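Local coordinates for DinB-like domain-containing protein (Enterococcus faecalis, PDB 3CEX) that is of unknown function but belongs to the DinB superfamily of helical-bundle proteins, some of whose members are metal-dependent enzymes, at residues A17-M28 / A155-R166. Residues are numbered along the deposited sequence; the frame is centred on the assembly and turned at random.
With ACY (acetic acid), chain C.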
# COMPACT_ATOMS: atom_id res chain seq x y z
N ALA A 17 -5.28 5.35 -1.64
CA ALA A 17 -5.73 4.43 -0.57
C ALA A 17 -7.22 4.69 -0.24
O ALA A 17 -8.06 3.76 -0.18
CB ALA A 17 -4.90 4.58 0.69
N HIS A 18 -7.55 5.96 -0.08
CA HIS A 18 -8.90 6.39 0.27
C HIS A 18 -9.90 5.92 -0.78
O HIS A 18 -10.93 5.29 -0.45
CB HIS A 18 -8.90 7.92 0.39
CG HIS A 18 -10.15 8.49 0.98
ND1 HIS A 18 -10.37 9.85 1.03
CD2 HIS A 18 -11.22 7.91 1.58
CE1 HIS A 18 -11.54 10.08 1.61
NE2 HIS A 18 -12.07 8.92 1.96
N GLU A 19 -9.60 6.22 -2.04
CA GLU A 19 -10.40 5.78 -3.19
C GLU A 19 -10.55 4.25 -3.27
O GLU A 19 -11.64 3.73 -3.55
CB GLU A 19 -9.79 6.36 -4.51
CG GLU A 19 -9.90 7.88 -4.52
CD GLU A 19 -9.00 8.66 -5.53
OE1 GLU A 19 -8.06 8.08 -6.16
OE2 GLU A 19 -9.26 9.90 -5.71
N ARG A 20 -9.47 3.52 -3.03
CA ARG A 20 -9.56 2.06 -3.07
C ARG A 20 -10.50 1.48 -1.99
O ARG A 20 -11.28 0.61 -2.28
CB ARG A 20 -8.17 1.45 -2.92
CG ARG A 20 -8.12 -0.08 -2.93
CD ARG A 20 -6.70 -0.59 -3.03
NE ARG A 20 -6.10 -0.19 -4.30
CZ ARG A 20 -5.08 0.68 -4.45
NH1 ARG A 20 -4.48 1.23 -3.41
NH2 ARG A 20 -4.65 0.94 -5.64
N PHE A 21 -10.40 1.97 -0.76
CA PHE A 21 -11.30 1.54 0.30
C PHE A 21 -12.79 1.82 -0.09
O PHE A 21 -13.65 0.96 0.08
CB PHE A 21 -10.97 2.28 1.60
CG PHE A 21 -9.92 1.61 2.46
CD1 PHE A 21 -10.16 0.38 3.03
CD2 PHE A 21 -8.75 2.26 2.78
CE1 PHE A 21 -9.21 -0.24 3.85
CE2 PHE A 21 -7.84 1.65 3.59
CZ PHE A 21 -8.08 0.39 4.12
N GLU A 22 -13.07 3.02 -0.59
CA GLU A 22 -14.43 3.34 -1.02
C GLU A 22 -14.95 2.45 -2.18
O GLU A 22 -16.09 2.03 -2.15
CB GLU A 22 -14.56 4.83 -1.37
CG GLU A 22 -14.48 5.80 -0.20
CD GLU A 22 -15.45 5.51 1.00
OE1 GLU A 22 -16.61 5.12 0.80
OE2 GLU A 22 -15.00 5.68 2.15
N GLU A 23 -14.12 2.16 -3.19
CA GLU A 23 -14.53 1.30 -4.30
C GLU A 23 -14.81 -0.12 -3.83
O GLU A 23 -15.70 -0.79 -4.34
CB GLU A 23 -13.46 1.21 -5.39
CG GLU A 23 -13.15 2.50 -6.08
CD GLU A 23 -11.89 2.48 -6.98
OE1 GLU A 23 -10.99 1.60 -6.81
OE2 GLU A 23 -11.81 3.37 -7.86
N THR A 24 -14.02 -0.61 -2.88
CA THR A 24 -14.24 -1.93 -2.30
C THR A 24 -15.54 -2.00 -1.48
O THR A 24 -16.37 -2.87 -1.71
CB THR A 24 -12.97 -2.38 -1.50
OG1 THR A 24 -12.05 -2.96 -2.41
CG2 THR A 24 -13.29 -3.39 -0.43
N LEU A 25 -15.71 -1.05 -0.56
CA LEU A 25 -16.91 -0.97 0.27
C LEU A 25 -18.20 -0.87 -0.54
O LEU A 25 -19.18 -1.47 -0.17
CB LEU A 25 -16.82 0.22 1.23
CG LEU A 25 -17.82 0.24 2.37
CD1 LEU A 25 -17.63 -0.97 3.32
CD2 LEU A 25 -17.64 1.58 3.13
N ALA A 26 -18.18 -0.11 -1.63
CA ALA A 26 -19.32 0.03 -2.52
C ALA A 26 -19.80 -1.31 -3.08
O ALA A 26 -20.94 -1.40 -3.50
CB ALA A 26 -19.02 1.04 -3.70
N GLN A 27 -18.96 -2.34 -3.12
CA GLN A 27 -19.39 -3.64 -3.66
C GLN A 27 -20.01 -4.54 -2.61
O GLN A 27 -20.46 -5.63 -2.94
CB GLN A 27 -18.24 -4.38 -4.34
CG GLN A 27 -17.66 -3.58 -5.51
CD GLN A 27 -16.43 -4.24 -6.09
OE1 GLN A 27 -16.50 -5.38 -6.61
NE2 GLN A 27 -15.29 -3.55 -6.00
N MSE A 28 -20.07 -4.10 -1.35
CA MSE A 28 -20.46 -5.00 -0.27
C MSE A 28 -21.69 -4.51 0.47
O MSE A 28 -21.91 -3.32 0.57
CB MSE A 28 -19.30 -5.13 0.74
CG MSE A 28 -18.02 -5.50 0.04
SE MSE A 28 -16.46 -5.55 1.18
CE MSE A 28 -16.53 -7.43 1.83
N ALA A 155 -1.82 3.01 5.56
CA ALA A 155 -3.09 3.21 4.88
C ALA A 155 -3.09 2.52 3.53
O ALA A 155 -4.05 1.79 3.21
CB ALA A 155 -3.45 4.71 4.74
N VAL A 156 -2.03 2.73 2.73
CA VAL A 156 -2.03 2.17 1.37
C VAL A 156 -2.00 0.65 1.44
O VAL A 156 -2.75 -0.04 0.75
CB VAL A 156 -0.90 2.75 0.50
CG1 VAL A 156 -0.86 2.10 -0.89
CG2 VAL A 156 -1.07 4.27 0.36
N MSE A 157 -1.12 0.11 2.27
CA MSE A 157 -1.00 -1.33 2.36
C MSE A 157 -2.31 -2.01 2.85
O MSE A 157 -2.70 -3.07 2.35
CB MSE A 157 0.19 -1.63 3.28
CG MSE A 157 0.26 -2.97 3.69
SE MSE A 157 -0.63 -3.41 5.41
CE MSE A 157 0.86 -4.55 5.79
N HIS A 158 -2.98 -1.41 3.83
CA HIS A 158 -4.30 -1.91 4.25
C HIS A 158 -5.38 -1.85 3.19
O HIS A 158 -6.25 -2.72 3.16
CB HIS A 158 -4.77 -1.25 5.58
CG HIS A 158 -4.04 -1.79 6.77
ND1 HIS A 158 -3.15 -1.03 7.49
CD2 HIS A 158 -3.95 -3.05 7.27
CE1 HIS A 158 -2.61 -1.78 8.45
NE2 HIS A 158 -3.07 -3.01 8.32
N SER A 159 -5.31 -0.87 2.30
CA SER A 159 -6.28 -0.75 1.19
C SER A 159 -6.12 -1.94 0.23
O SER A 159 -7.10 -2.51 -0.24
CB SER A 159 -6.17 0.63 0.51
OG SER A 159 -5.02 0.75 -0.32
N GLY A 160 -4.87 -2.39 0.01
CA GLY A 160 -4.61 -3.60 -0.74
C GLY A 160 -5.17 -4.82 -0.07
O GLY A 160 -5.77 -5.68 -0.73
N GLN A 161 -4.98 -4.93 1.24
CA GLN A 161 -5.54 -6.08 1.98
C GLN A 161 -7.06 -6.11 1.88
O GLN A 161 -7.67 -7.17 1.80
CB GLN A 161 -5.05 -6.06 3.45
CG GLN A 161 -3.57 -6.39 3.58
CD GLN A 161 -3.01 -6.24 5.00
OE1 GLN A 161 -3.69 -5.69 5.88
NE2 GLN A 161 -1.79 -6.75 5.22
N ALA A 162 -7.69 -4.95 1.90
CA ALA A 162 -9.18 -4.88 1.80
C ALA A 162 -9.71 -5.49 0.52
O ALA A 162 -10.76 -6.12 0.53
CB ALA A 162 -9.67 -3.44 1.94
N VAL A 163 -8.99 -5.30 -0.58
CA VAL A 163 -9.34 -5.95 -1.85
C VAL A 163 -9.37 -7.46 -1.75
O VAL A 163 -10.29 -8.12 -2.23
CB VAL A 163 -8.36 -5.54 -2.93
CG1 VAL A 163 -8.59 -6.35 -4.20
CG2 VAL A 163 -8.47 -4.02 -3.20
N TYR A 164 -8.35 -8.02 -1.08
CA TYR A 164 -8.25 -9.46 -0.86
C TYR A 164 -9.36 -10.00 0.04
O TYR A 164 -9.95 -11.02 -0.27
CB TYR A 164 -6.81 -9.82 -0.40
CG TYR A 164 -5.86 -10.15 -1.54
CD1 TYR A 164 -6.08 -9.68 -2.83
CD2 TYR A 164 -4.75 -10.94 -1.35
CE1 TYR A 164 -5.24 -10.02 -3.90
CE2 TYR A 164 -3.92 -11.28 -2.40
CZ TYR A 164 -4.18 -10.80 -3.68
OH TYR A 164 -3.35 -11.13 -4.74
N THR A 165 -9.62 -9.35 1.16
CA THR A 165 -10.71 -9.77 2.01
C THR A 165 -12.04 -9.76 1.24
O THR A 165 -12.86 -10.66 1.37
CB THR A 165 -10.88 -8.83 3.20
OG1 THR A 165 -9.75 -8.97 4.06
CG2 THR A 165 -12.17 -9.19 3.98
N ARG A 166 -12.26 -8.71 0.45
CA ARG A 166 -13.46 -8.62 -0.39
C ARG A 166 -13.57 -9.83 -1.30
O ARG A 166 -14.64 -10.46 -1.38
CB ARG A 166 -13.44 -7.33 -1.24
CG ARG A 166 -14.72 -7.06 -2.07
CD ARG A 166 -14.42 -6.16 -3.27
NE ARG A 166 -13.67 -6.83 -4.33
CZ ARG A 166 -12.68 -6.28 -5.05
NH1 ARG A 166 -12.09 -6.99 -6.00
NH2 ARG A 166 -12.27 -5.03 -4.84
C ACY C . -9.64 -4.75 -7.75
O ACY C . -10.19 -3.85 -7.04
OXT ACY C . -10.04 -5.95 -7.78
CH3 ACY C . -8.45 -4.39 -8.62
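R166 reaches from one helix to the other with both guanidinium faces approached: the backbone O of V163, from its own helix, lies over the centre of one, and the amide of Q27 nears the opposite face, shifted toward its rim and turned 31° from the guanidinium. The site lies at one end of a near-parallel pair (20°, axes 8.8 Å apart) in the four-helix bundle of the DinB fold, where helix 8-25 packs on helix 144-170. At the guanidinium edge, NH2 gives T24 OG1 a bent hydrogen bond (3.2 Å, 139°), tilted from the plane. NH1 and NH2 together bind acetic acid, probably from the crystallisation liquor, which R167 NH2 also holds; NH1 also forms a salt bridge with the terminal carboxylate of K172, probably offsetting the arginine's charge. Q27 is itself steadied by a bond from NE2 to E23 O, while SE of selenomethionine M28 rests 4.0 Å from R166 CG.

Midway, the F21 ring lies against S159, whose CA sits over its face, 3.9 Å from the centroid in a CH-pi contact; A162 CB meets CE1 obliquely. Helices 44-62 and 104-124, which complete the bundle, also touch this ring. At the far end the backbones are nearest, A17 CB fitting 3.8 Å from V156 CA. R20, CG anti to its backbone N, bends at chi3, bringing NH1 to S159; its stronger partner is D153 of the second subunit, at NH2. S159 OG takes the nearly straight in-plane bond from R20 NH1 (3.2 Å) and donates its own proton to V156 O, 2.6 Å from OG.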